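Local coordinates for probable protein phosphatase 2C 50 (Oryza sativa subsp. japonica, PDB 5ZCG), which probably catalyses magnesium-dependent removal of phosphate from serine and threonine residues of proteins and acts as a co-receptor phosphatase in abscisic acid signalling, at residues A[16-21]-A[312-317]; A[145-150]-A[158-163]; A[269-274]-A[290-295]. The protein carries 5 engineered substitutions. All blocks are in the same frame, centred on the assembly; numbering follows the deposited sequence.

All three contacts belong to one PP2C phosphatase domain, whose two antiparallel sheets are flanked by helices. Contact 1 joins strand 18-28 of one sheet to strand 313-319 of the other, near the magnesium site. Contact 2 is the hairpin of strands 143-151 and 155-161, in the same sheet as strand 18-28; its centre lies about 13 Å from that of contact 1, without touching it. Contact 3, on the surface, pairs helices 257-274 and 291-306 and reaches contact 1 where Ala-293 packs on Val-317. Along the chain contact 2 closes before contact 3 opens, and contact 1 encloses both, so early and late strands meet in the core.

Contact 1. Residues A[16-21]-A[312-317]; sequences MEDASA and NITVIV
Two flat groups stand almost upright to each other, the Asp-18 carboxylate and the Asn-312 amide, their planes 84° apart. Asn-312 CB lies over one face of the carboxylate, 3.5 Å from Asp-18 CG. Met-16 SD sits over a face of the amide, 3.7 Å from Asn-312 CG; on that same side Glu-17 N donates to Asn-312 OD1 (2.8 Å), coming from above the carbonyl plane. Thr-314 OG1 donates to the anti lone pair of Asp-18 OD2, the side away from OD1, at 3.0 Å. This hydroxyl lies anti to its own carbonyl carbon (chi1 -69°), turned to the acid, while Thr-314 CG2 packs against Ser-20 CB. Ile-316 CD1 continues the apolar row against Ser-20 CB (4.1 Å) and also touches the backbone carbonyl of Ala-21. Water 1 donates to both Asp-18 OD1 and Asn-312 OD1, and Ser-248 is a second hydrogen-bond partner of Asp-18 OD2. An alanine at Asp-18 would probably leave the Thr-314 hydroxyl and water 1 without their carboxylate acceptor and open a gap beside Asn-312 CB. No backbone bond joins the strands, whose axes run 7.3 Å apart at 14°: they face each other from the two sheets of the PP2C sandwich. Asp-18 also touches Asp-61, a magnesium ligand, and Glu-17 bonds a polar side chain of another protein's chain. The chemistry is thus divided, with a buried polar cluster tying the sheets together beside the metal site and apolar packing taking over further along the strands.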
loop_
_atom_site.group_PDB
_atom_site.type_symbol
_atom_site.label_atom_id
_atom_site.label_comp_id
_atom_site.label_asym_id
_atom_site.label_seq_id
_atom_site.Cartn_x
_atom_site.Cartn_y
_atom_site.Cartn_z
ATOM N N MET A 16 6.515 11.670 -5.859
ATOM C CA MET A 16 5.306 11.077 -6.414
ATOM C C MET A 16 5.347 9.561 -6.261
ATOM O O MET A 16 6.269 8.904 -6.760
ATOM C CB MET A 16 5.160 11.447 -7.888
ATOM C CG MET A 16 3.960 10.818 -8.553
ATOM S SD MET A 16 2.433 11.264 -7.714
ATOM C CE MET A 16 1.318 11.406 -9.115
ATOM N N GLU A 17 4.336 9.004 -5.590
ATOM C CA GLU A 17 4.215 7.563 -5.425
ATOM C C GLU A 17 2.872 7.025 -5.891
ATOM O O GLU A 17 2.615 5.825 -5.732
ATOM C CB GLU A 17 4.452 7.170 -3.962
ATOM C CG GLU A 17 5.822 7.602 -3.451
ATOM C CD GLU A 17 6.022 7.297 -1.981
ATOM O OE1 GLU A 17 7.189 7.256 -1.543
ATOM O OE2 GLU A 17 5.015 7.101 -1.267
ATOM N N ASP A 18 2.008 7.875 -6.432
ATOM C CA ASP A 18 0.826 7.418 -7.142
ATOM C C ASP A 18 1.226 6.967 -8.541
ATOM O O ASP A 18 2.143 7.523 -9.156
ATOM C CB ASP A 18 -0.203 8.546 -7.260
ATOM C CG ASP A 18 -1.129 8.651 -6.060
ATOM O OD1 ASP A 18 -0.850 8.039 -5.008
ATOM O OD2 ASP A 18 -2.140 9.380 -6.173
ATOM N N ALA A 19 0.533 5.944 -9.041
ATOM C CA ALA A 19 0.663 5.505 -10.422
ATOM C C ALA A 19 -0.730 5.254 -10.979
ATOM O O ALA A 19 -1.700 5.081 -10.232
ATOM C CB ALA A 19 1.525 4.242 -10.547
ATOM N N SER A 20 -0.820 5.226 -12.306
ATOM C CA SER A 20 -2.104 5.002 -12.948
ATOM C C SER A 20 -1.895 4.256 -14.256
ATOM O O SER A 20 -0.803 4.251 -14.830
ATOM C CB SER A 20 -2.843 6.324 -13.183
ATOM O OG SER A 20 -2.204 7.081 -14.192
ATOM N N ALA A 21 -2.963 3.617 -14.718
ATOM C CA ALA A 21 -2.940 2.854 -15.957
ATOM C C ALA A 21 -4.244 3.068 -16.705
ATOM O O ALA A 21 -5.313 3.134 -16.092
ATOM C CB ALA A 21 -2.733 1.355 -15.699
ATOM N N ASN A 312 -0.222 12.883 -2.625
ATOM C CA ASN A 312 -0.315 12.704 -4.063
ATOM C C ASN A 312 -1.786 12.593 -4.441
ATOM O O ASN A 312 -2.605 12.065 -3.683
ATOM C CB ASN A 312 0.421 11.437 -4.513
ATOM C CG ASN A 312 1.867 11.381 -4.045
ATOM O OD1 ASN A 312 2.449 10.298 -3.937
ATOM N ND2 ASN A 312 2.460 12.540 -3.783
ATOM N N ILE A 313 -2.128 13.107 -5.615
ATOM C CA ILE A 313 -3.496 13.080 -6.109
ATOM C C ILE A 313 -3.477 12.490 -7.509
ATOM O O ILE A 313 -2.738 12.968 -8.375
ATOM C CB ILE A 313 -4.139 14.481 -6.126
ATOM C CG1 ILE A 313 -4.057 15.141 -4.743
ATOM C CG2 ILE A 313 -5.588 14.384 -6.589
ATOM C CD1 ILE A 313 -4.202 16.664 -4.779
ATOM N N THR A 314 -4.282 11.457 -7.731
ATOM C CA THR A 314 -4.415 10.855 -9.050
ATOM C C THR A 314 -5.889 10.613 -9.311
ATOM O O THR A 314 -6.583 10.034 -8.473
ATOM C CB THR A 314 -3.617 9.555 -9.158
ATOM O OG1 THR A 314 -2.222 9.872 -9.131
ATOM C CG2 THR A 314 -3.931 8.834 -10.466
ATOM N N VAL A 315 -6.367 11.089 -10.456
ATOM C CA VAL A 315 -7.775 11.030 -10.817
ATOM C C VAL A 315 -7.880 10.574 -12.263
ATOM O O VAL A 315 -7.279 11.178 -13.159
ATOM C CB VAL A 315 -8.473 12.397 -10.638
ATOM C CG1 VAL A 315 -9.960 12.284 -10.943
ATOM C CG2 VAL A 315 -8.243 12.964 -9.220
ATOM N N ILE A 316 -8.648 9.516 -12.493
ATOM C CA ILE A 316 -9.061 9.108 -13.827
ATOM C C ILE A 316 -10.563 9.308 -13.916
ATOM O O ILE A 316 -11.311 8.849 -13.041
ATOM C CB ILE A 316 -8.697 7.645 -14.133
ATOM C CG1 ILE A 316 -7.188 7.413 -14.056
ATOM C CG2 ILE A 316 -9.215 7.268 -15.513
ATOM C CD1 ILE A 316 -6.792 5.958 -14.301
ATOM N N VAL A 317 -11.003 9.991 -14.966
ATOM C CA VAL A 317 -12.419 10.156 -15.260
ATOM C C VAL A 317 -12.688 9.463 -16.587
ATOM O O VAL A 317 -12.034 9.765 -17.593
ATOM C CB VAL A 317 -12.824 11.635 -15.308
ATOM C CG1 VAL A 317 -14.319 11.772 -15.598
ATOM C CG2 VAL A 317 -12.452 12.315 -13.994
HETATM O O HOH W 1 0.803 7.769 -3.194
HETATM O O HOH W 2 -2.634 9.371 -2.890
#

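Contact 2. Residues A[145-150]-A[158-163]; sequences TAVVAL and VANCGD
Ala-146 and Cys-161 exchange two backbone hydrogen bonds, N to O in each direction, both 2.9 Å; Val-148 and Ala-159 do the same, the Val-148 N to Ala-159 O bond being nearly straight at 171°. Between them Val-147 and Asn-160 form a non-hydrogen-bonded pair, as do Ala-149 and Val-158: the regular alternation of an antiparallel hairpin. Weaker CA-H...O contacts fill in, such as Val-158 CA to Val-148 O at 3.3 Å. Apolar packing follows the two faces: Val-148 CG2 meets Ala-159 CB at 3.9 Å on one, and Ala-149 CB meets Val-158 CG2 at 4.1 Å on the other. Asn-160, its CG anti to the backbone N (chi1 174°), brings OD1 against Val-147 CB. Beyond the paired strands the Thr-145 and Asp-163 side chains cross at about a right angle, with Thr-145 CG2 3.6 Å from Asp-163 OD1. Gly-162 opposite Thr-145 has backbone angles that call for glycine, and a CB would clash with Thr-145 CB. Ala-146, Val-148, Ala-159 and Cys-161 face Phe-107 and Phe-111 of helix 99-118, whereas Val-147, Ala-149 and Val-158 pack on Ile-166 of strand 165-170 in the opposing sheet; strands 53-63 and 231-236 continue the sheet on the hairpin's outer edges.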
loop_
_atom_site.group_PDB
_atom_site.type_symbol
_atom_site.label_atom_id
_atom_site.label_comp_id
_atom_site.label_asym_id
_atom_site.label_seq_id
_atom_site.Cartn_x
_atom_site.Cartn_y
_atom_site.Cartn_z
ATOM N N THR A 145 -2.010 0.482 -3.067
ATOM C CA THR A 145 -3.391 0.135 -3.336
ATOM C C THR A 145 -3.530 -0.254 -4.799
ATOM O O THR A 145 -2.617 -0.068 -5.610
ATOM C CB THR A 145 -4.330 1.296 -3.032
ATOM O OG1 THR A 145 -4.295 2.237 -4.120
ATOM C CG2 THR A 145 -3.905 1.995 -1.763
ATOM N N ALA A 146 -4.692 -0.799 -5.134
ATOM C CA ALA A 146 -5.001 -1.150 -6.513
ATOM C C ALA A 146 -6.511 -1.068 -6.654
ATOM O O ALA A 146 -7.227 -1.907 -6.104
ATOM C CB ALA A 146 -4.485 -2.547 -6.866
ATOM N N VAL A 147 -7.001 -0.061 -7.366
ATOM C CA VAL A 147 -8.409 -0.003 -7.725
ATOM C C VAL A 147 -8.468 -0.031 -9.245
ATOM O O VAL A 147 -7.886 0.834 -9.913
ATOM C CB VAL A 147 -9.123 1.228 -7.127
ATOM C CG1 VAL A 147 -8.457 2.537 -7.536
ATOM C CG2 VAL A 147 -10.603 1.224 -7.492
ATOM N N VAL A 148 -9.096 -1.068 -9.794
ATOM C CA VAL A 148 -9.129 -1.237 -11.238
ATOM C C VAL A 148 -10.570 -1.409 -11.690
ATOM O O VAL A 148 -11.418 -1.955 -10.976
ATOM C CB VAL A 148 -8.249 -2.421 -11.719
ATOM C CG1 VAL A 148 -6.879 -2.397 -11.027
ATOM C CG2 VAL A 148 -8.948 -3.751 -11.508
ATOM N N ALA A 149 -10.834 -0.912 -12.891
ATOM C CA ALA A 149 -12.133 -0.990 -13.536
ATOM C C ALA A 149 -11.924 -1.523 -14.944
ATOM O O ALA A 149 -11.240 -0.897 -15.762
ATOM C CB ALA A 149 -12.820 0.376 -13.570
ATOM N N LEU A 150 -12.482 -2.695 -15.204
ATOM C CA LEU A 150 -12.625 -3.215 -16.549
ATOM C C LEU A 150 -13.903 -2.638 -17.134
ATOM O O LEU A 150 -14.973 -2.741 -16.527
ATOM C CB LEU A 150 -12.667 -4.744 -16.519
ATOM C CG LEU A 150 -12.924 -5.512 -17.814
ATOM C CD1 LEU A 150 -12.193 -6.844 -17.746
ATOM C CD2 LEU A 150 -14.413 -5.725 -18.034
ATOM N N VAL A 158 -15.312 -3.940 -11.276
ATOM C CA VAL A 158 -14.390 -3.223 -10.410
ATOM C C VAL A 158 -13.768 -4.207 -9.436
ATOM O O VAL A 158 -14.475 -5.011 -8.818
ATOM C CB VAL A 158 -15.097 -2.081 -9.662
ATOM C CG1 VAL A 158 -14.242 -1.622 -8.498
ATOM C CG2 VAL A 158 -15.396 -0.936 -10.620
ATOM N N ALA A 159 -12.447 -4.146 -9.305
ATOM C CA ALA A 159 -11.729 -4.872 -8.267
ATOM C C ALA A 159 -10.947 -3.864 -7.440
ATOM O O ALA A 159 -10.134 -3.107 -7.983
ATOM C CB ALA A 159 -10.792 -5.920 -8.865
ATOM N N ASN A 160 -11.186 -3.857 -6.133
ATOM C CA ASN A 160 -10.552 -2.894 -5.245
ATOM C C ASN A 160 -9.782 -3.605 -4.145
ATOM O O ASN A 160 -10.296 -4.538 -3.520
ATOM C CB ASN A 160 -11.577 -1.957 -4.617
ATOM C CG ASN A 160 -10.956 -1.045 -3.582
ATOM O OD1 ASN A 160 -10.154 -0.174 -3.913
ATOM N ND2 ASN A 160 -11.306 -1.254 -2.316
ATOM N N CYS A 161 -8.562 -3.139 -3.898
ATOM C CA CYS A 161 -7.720 -3.633 -2.815
ATOM C C CYS A 161 -7.018 -2.412 -2.223
ATOM O O CYS A 161 -6.076 -1.882 -2.822
ATOM C CB CYS A 161 -6.733 -4.673 -3.327
ATOM S SG CYS A 161 -5.530 -5.228 -2.118
ATOM N N GLY A 162 -7.487 -1.959 -1.062
ATOM C CA GLY A 162 -6.893 -0.812 -0.394
ATOM C C GLY A 162 -7.873 0.317 -0.143
ATOM O O GLY A 162 -9.088 0.092 -0.131
ATOM N N ASP A 163 -7.373 1.537 0.062
ATOM C CA ASP A 163 -8.238 2.673 0.363
ATOM C C ASP A 163 -8.319 3.684 -0.774
ATOM O O ASP A 163 -8.776 4.811 -0.558
ATOM C CB ASP A 163 -7.803 3.363 1.661
ATOM C CG ASP A 163 -6.383 3.886 1.612
ATOM O OD1 ASP A 163 -5.796 3.984 0.514
ATOM O OD2 ASP A 163 -5.838 4.188 2.695
#

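Contact 3. Residues A[269-274]-A[290-295]; sequences LLWHKN and DPAAQA
Trp-271 lays its indole over the first turn of helix 291-306, the main touch in a helix-helix packing where the short segments cross at 133° with axes 8.6 Å apart. The Trp-271 side chain leaves with CG anti to the backbone N (chi1 -168°), which carries the ring across to the other helix. One face of the indole is covered by the backbone and side chains there: Ala-292 CA makes a CH-pi contact with the five-membered ring, 4.0 Å from its centroid, while Pro-291 CB stands against the six-membered part, 3.4 Å from Trp-271 CZ2. Ala-295 CB, one turn on, approaches Trp-271 CD1 obliquely. The methyl of Ala-292 is shared between two neighbouring side chains, Trp-271 CB at 3.7 Å and the imidazole of His-272. That imidazole has CG anti to the carbonyl carbon (chi1 -76°), which puts a ring face over the methyl, and Ala-292 CB lies 4.2 Å from its centroid. The small alanines let the helices come close, with the Trp-271 and Ala-292 CA atoms only 5.2 Å apart. Asp-290 is the N-cap of helix 291-306, and its OD2 accepts from Ala-293 N. The pair lies at the surface of the PP2C domain, and Gln-294 of the same helix bonds to Cys-6 of strand 3-9. Water 3 joins the two segments: it donates to Asp-290 OD2 at 2.8 Å and hydrogen-bonds His-272 NE2 at 3.0 Å.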
loop_
_atom_site.group_PDB
_atom_site.type_symbol
_atom_site.label_atom_id
_atom_site.label_comp_id
_atom_site.label_asym_id
_atom_site.label_seq_id
_atom_site.Cartn_x
_atom_site.Cartn_y
_atom_site.Cartn_z
ATOM N N LEU A 269 -19.771 18.042 -19.486
ATOM C CA LEU A 269 -20.800 18.726 -20.266
ATOM C C LEU A 269 -20.372 20.146 -20.627
ATOM O O LEU A 269 -20.605 20.607 -21.752
ATOM C CB LEU A 269 -22.119 18.744 -19.496
ATOM C CG LEU A 269 -22.731 17.382 -19.164
ATOM C CD1 LEU A 269 -23.911 17.550 -18.221
ATOM C CD2 LEU A 269 -23.146 16.646 -20.435
ATOM N N LEU A 270 -19.728 20.850 -19.691
ATOM C CA LEU A 270 -19.301 22.220 -19.947
ATOM C C LEU A 270 -18.224 22.266 -21.019
ATOM O O LEU A 270 -18.221 23.177 -21.854
ATOM C CB LEU A 270 -18.799 22.877 -18.661
ATOM C CG LEU A 270 -19.826 23.436 -17.676
ATOM C CD1 LEU A 270 -19.123 23.834 -16.388
ATOM C CD2 LEU A 270 -20.590 24.627 -18.271
ATOM N N TRP A 271 -17.286 21.313 -21.002
ATOM C CA TRP A 271 -16.289 21.294 -22.066
ATOM C C TRP A 271 -16.956 21.125 -23.419
ATOM O O TRP A 271 -16.608 21.823 -24.382
ATOM C CB TRP A 271 -15.253 20.189 -21.856
ATOM C CG TRP A 271 -14.077 20.380 -22.783
ATOM C CD1 TRP A 271 -12.881 20.963 -22.477
ATOM C CD2 TRP A 271 -14.006 20.032 -24.178
ATOM N NE1 TRP A 271 -12.066 20.986 -23.584
ATOM C CE2 TRP A 271 -12.733 20.422 -24.640
ATOM C CE3 TRP A 271 -14.890 19.418 -25.075
ATOM C CZ2 TRP A 271 -12.322 20.223 -25.960
ATOM C CZ3 TRP A 271 -14.483 19.226 -26.384
ATOM C CH2 TRP A 271 -13.208 19.623 -26.813
ATOM N N HIS A 272 -17.932 20.218 -23.513
ATOM C CA HIS A 272 -18.577 20.030 -24.812
ATOM C C HIS A 272 -19.326 21.289 -25.245
ATOM O O HIS A 272 -19.278 21.678 -26.419
ATOM C CB HIS A 272 -19.521 18.832 -24.767
ATOM C CG HIS A 272 -18.818 17.511 -24.816
ATOM N ND1 HIS A 272 -17.936 17.174 -25.820
ATOM C CD2 HIS A 272 -18.862 16.446 -23.981
ATOM C CE1 HIS A 272 -17.467 15.959 -25.601
ATOM N NE2 HIS A 272 -18.014 15.494 -24.493
ATOM N N LYS A 273 -20.007 21.955 -24.308
ATOM C CA LYS A 273 -20.724 23.181 -24.657
ATOM C C LYS A 273 -19.773 24.294 -25.088
ATOM O O LYS A 273 -20.044 25.016 -26.055
ATOM C CB LYS A 273 -21.581 23.646 -23.481
ATOM C CG LYS A 273 -22.072 25.085 -23.611
ATOM C CD LYS A 273 -21.992 25.843 -22.291
ATOM C CE LYS A 273 -20.676 26.606 -22.145
ATOM N NZ LYS A 273 -20.529 27.659 -23.179
ATOM N N ASN A 274 -18.644 24.432 -24.397
ATOM C CA ASN A 274 -17.715 25.531 -24.635
ATOM C C ASN A 274 -16.772 25.287 -25.806
ATOM O O ASN A 274 -16.248 26.256 -26.369
ATOM C CB ASN A 274 -16.901 25.796 -23.365
ATOM C CG ASN A 274 -16.304 27.186 -23.332
ATOM O OD1 ASN A 274 -17.025 28.185 -23.343
ATOM N ND2 ASN A 274 -14.982 27.259 -23.279
ATOM N N ASP A 290 -9.030 12.111 -23.702
ATOM C CA ASP A 290 -10.134 12.899 -24.244
ATOM C C ASP A 290 -10.175 14.265 -23.569
ATOM O O ASP A 290 -10.120 14.337 -22.337
ATOM C CB ASP A 290 -11.462 12.190 -24.035
ATOM C CG ASP A 290 -12.654 13.074 -24.362
ATOM O OD1 ASP A 290 -12.993 13.189 -25.558
ATOM O OD2 ASP A 290 -13.263 13.640 -23.426
ATOM N N PRO A 291 -10.296 15.353 -24.337
ATOM C CA PRO A 291 -10.203 16.699 -23.730
ATOM C C PRO A 291 -11.246 16.990 -22.658
ATOM O O PRO A 291 -10.905 17.596 -21.635
ATOM C CB PRO A 291 -10.361 17.633 -24.938
ATOM C CG PRO A 291 -9.923 16.818 -26.117
ATOM C CD PRO A 291 -10.325 15.400 -25.811
ATOM N N ALA A 292 -12.510 16.607 -22.861
ATOM C CA ALA A 292 -13.536 16.894 -21.857
ATOM C C ALA A 292 -13.284 16.113 -20.570
ATOM O O ALA A 292 -13.324 16.673 -19.465
ATOM C CB ALA A 292 -14.921 16.569 -22.419
ATOM N N ALA A 293 -12.999 14.817 -20.700
ATOM C CA ALA A 293 -12.694 14.007 -19.528
ATOM C C ALA A 293 -11.377 14.429 -18.891
ATOM O O ALA A 293 -11.232 14.364 -17.661
ATOM C CB ALA A 293 -12.656 12.526 -19.912
ATOM N N GLN A 294 -10.405 14.849 -19.708
ATOM C CA GLN A 294 -9.153 15.363 -19.164
ATOM C C GLN A 294 -9.384 16.633 -18.360
ATOM O O GLN A 294 -8.778 16.825 -17.302
ATOM C CB GLN A 294 -8.152 15.627 -20.290
ATOM C CG GLN A 294 -6.776 16.059 -19.798
ATOM C CD GLN A 294 -6.160 15.036 -18.863
ATOM O OE1 GLN A 294 -6.075 13.851 -19.190
ATOM N NE2 GLN A 294 -5.737 15.490 -17.685
ATOM N N ALA A 295 -10.259 17.514 -18.847
ATOM C CA ALA A 295 -10.574 18.726 -18.098
ATOM C C ALA A 295 -11.293 18.391 -16.799
ATOM O O ALA A 295 -11.056 19.031 -15.769
ATOM C CB ALA A 295 -11.410 19.681 -18.957
HETATM O O HOH W 3 -16.078 13.453 -23.451
#